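Local coordinates for nicotinamide-nucleotide adenylyltransferase NadR family / Ribosylnicotinamide kinase (Lactococcus lactis subsp. cremoris, PDB 6GYE), which probably phosphorylates nicotinamide riboside and, as a NadR-family protein, adenylylates the resulting mononucleotide to form NAD+, at residues V44-S49 against E78-S83. Sequence-based numbering, arbitrary orientation.
Sequences VLLVVS and ENIKVS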
loop_
_atom_site.group_PDB
_atom_site.type_symbol
_atom_site.label_atom_id
_atom_site.label_comp_id
_atom_site.label_asym_id
_atom_site.label_seq_id
_atom_site.Cartn_x
_atom_site.Cartn_y
_atom_site.Cartn_z
ATOM N N VAL A 44 6.765 -26.691 3.709
ATOM C CA VAL A 44 5.513 -26.086 4.145
ATOM C C VAL A 44 4.779 -25.554 2.927
ATOM O O VAL A 44 5.373 -24.863 2.089
ATOM C CB VAL A 44 5.745 -24.948 5.161
ATOM C CG1 VAL A 44 4.445 -24.226 5.479
ATOM C CG2 VAL A 44 6.374 -25.479 6.432
ATOM N N LEU A 45 3.488 -25.854 2.844
ATOM C CA LEU A 45 2.592 -25.252 1.867
ATOM C C LEU A 45 1.734 -24.207 2.577
ATOM O O LEU A 45 0.969 -24.549 3.489
ATOM C CB LEU A 45 1.713 -26.315 1.215
ATOM C CG LEU A 45 0.794 -25.848 0.085
ATOM C CD1 LEU A 45 1.608 -25.262 -1.055
ATOM C CD2 LEU A 45 -0.062 -26.987 -0.421
ATOM N N LEU A 46 1.882 -22.934 2.190
ATOM C CA LEU A 46 1.028 -21.872 2.706
ATOM C C LEU A 46 -0.229 -21.794 1.861
ATOM O O LEU A 46 -0.143 -21.709 0.635
ATOM C CB LEU A 46 1.723 -20.516 2.695
ATOM C CG LEU A 46 3.005 -20.362 3.502
ATOM C CD1 LEU A 46 3.478 -18.895 3.480
ATOM C CD2 LEU A 46 2.814 -20.891 4.923
ATOM N N VAL A 47 -1.393 -21.856 2.502
ATOM C CA VAL A 47 -2.647 -21.776 1.765
ATOM C C VAL A 47 -3.300 -20.432 2.054
ATOM O O VAL A 47 -3.667 -20.141 3.195
ATOM C CB VAL A 47 -3.581 -22.946 2.083
ATOM C CG1 VAL A 47 -4.898 -22.761 1.360
ATOM C CG2 VAL A 47 -2.940 -24.243 1.626
ATOM N N VAL A 48 -3.398 -19.597 1.022
ATOM C CA VAL A 48 -4.120 -18.332 1.087
ATOM C C VAL A 48 -5.537 -18.614 0.642
ATOM O O VAL A 48 -5.755 -18.980 -0.520
ATOM C CB VAL A 48 -3.497 -17.273 0.164
ATOM C CG1 VAL A 48 -4.025 -15.898 0.527
ATOM C CG2 VAL A 48 -1.995 -17.335 0.179
ATOM N N SER A 49 -6.500 -18.448 1.543
ATOM C CA SER A 49 -7.890 -18.671 1.174
ATOM C C SER A 49 -8.607 -17.334 1.009
ATOM O O SER A 49 -8.195 -16.311 1.567
ATOM C CB SER A 49 -8.595 -19.551 2.209
ATOM O OG SER A 49 -8.523 -18.963 3.487
ATOM N N GLU A 78 13.683 -22.018 0.472
ATOM C CA GLU A 78 13.815 -23.359 -0.078
ATOM C C GLU A 78 12.486 -24.107 -0.033
ATOM O O GLU A 78 11.856 -24.354 -1.070
ATOM C CB GLU A 78 14.889 -24.121 0.702
ATOM C CG GLU A 78 15.069 -23.611 2.131
ATOM C CD GLU A 78 16.505 -23.718 2.619
ATOM O OE1 GLU A 78 16.840 -24.722 3.282
ATOM O OE2 GLU A 78 17.301 -22.798 2.339
ATOM N N ASN A 79 12.052 -24.445 1.180
ATOM C CA ASN A 79 11.002 -25.424 1.408
ATOM C C ASN A 79 9.634 -24.794 1.672
ATOM O O ASN A 79 8.797 -25.412 2.335
ATOM C CB ASN A 79 11.405 -26.335 2.573
ATOM C CG ASN A 79 11.631 -25.566 3.895
ATOM O OD1 ASN A 79 12.045 -24.406 3.896
ATOM N ND2 ASN A 79 11.376 -26.232 5.020
ATOM N N ILE A 80 9.375 -23.580 1.191
ATOM C CA ILE A 80 8.094 -22.923 1.441
ATOM C C ILE A 80 7.464 -22.546 0.113
ATOM O O ILE A 80 8.031 -21.755 -0.645
ATOM C CB ILE A 80 8.222 -21.692 2.355
ATOM C CG1 ILE A 80 8.791 -22.074 3.723
ATOM C CG2 ILE A 80 6.859 -21.031 2.562
ATOM C CD1 ILE A 80 9.037 -20.888 4.617
ATOM N N LYS A 81 6.291 -23.109 -0.161
ATOM C CA LYS A 81 5.504 -22.832 -1.351
ATOM C C LYS A 81 4.222 -22.119 -0.941
ATOM O O LYS A 81 3.676 -22.376 0.133
ATOM C CB LYS A 81 5.170 -24.128 -2.099
ATOM C CG LYS A 81 4.392 -23.950 -3.408
ATOM C CD LYS A 81 5.269 -23.375 -4.505
ATOM C CE LYS A 81 4.529 -23.238 -5.835
ATOM N NZ LYS A 81 5.417 -22.602 -6.851
ATOM N N VAL A 82 3.751 -21.219 -1.804
ATOM C CA VAL A 82 2.536 -20.438 -1.573
ATOM C C VAL A 82 1.512 -20.817 -2.628
ATOM O O VAL A 82 1.815 -20.797 -3.832
ATOM C CB VAL A 82 2.795 -18.921 -1.627
ATOM C CG1 VAL A 82 1.472 -18.174 -1.498
ATOM C CG2 VAL A 82 3.765 -18.492 -0.533
ATOM N N SER A 83 0.299 -21.139 -2.181
ATOM C CA SER A 83 -0.764 -21.590 -3.065
ATOM C C SER A 83 -2.079 -20.931 -2.665
ATOM O O SER A 83 -2.245 -20.451 -1.540
ATOM C CB SER A 83 -0.906 -23.115 -3.032
ATOM O OG SER A 83 -1.374 -23.542 -1.765
#
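Leu-45 leans its CD1 methyl over Lys-81 and Ser-83 of strand 80-86, 3.5 Å from Ser-83 OG and 3.9 Å from Lys-81 CG. Its chi1 (-175°) sets CG anti to the backbone N, and chi2 (60°) brings CD1 to the serine and to CB and CG of the lysine. Lysine suits this edge strand because its methylenes pack here while the end of the chain leads away from Leu-45, NZ making a weak hydrogen bond to Ser-9 O. Ser-83 is small enough to fit beside Leu-45 and Val-47, and in the conformer described its hydroxyl donates to Leu-46 O at a rather long 3.3 Å, from above the carbonyl plane, supplementing the Ser-83 amide at 2.9 Å. An alanine in place of Leu-45 would probably open a gap beside Ser-83 and take from Lys-81 CB and CG part of their apolar cover.

On the other face Leu-46 slants between two branched neighbours, CG 4.0 Å from Ile-80 CG2 and CD1 4.0 Å from Val-82 CG2. Val-48 CG2 continues the row against Val-82 CG1, and beta-branched residues fit such extended backbone. Helices 28-40 and 63-73 cover this face. Nearly straight amide bonds, such as Leu-46 N to Lys-81 O at 2.8 Å, join strand 80-86, at the edge of the chain's parallel five-stranded sheet, to strand 43-50; the order 3-2-1-4-5 is that of the Rossmann-like fold of nucleotidyltransferases.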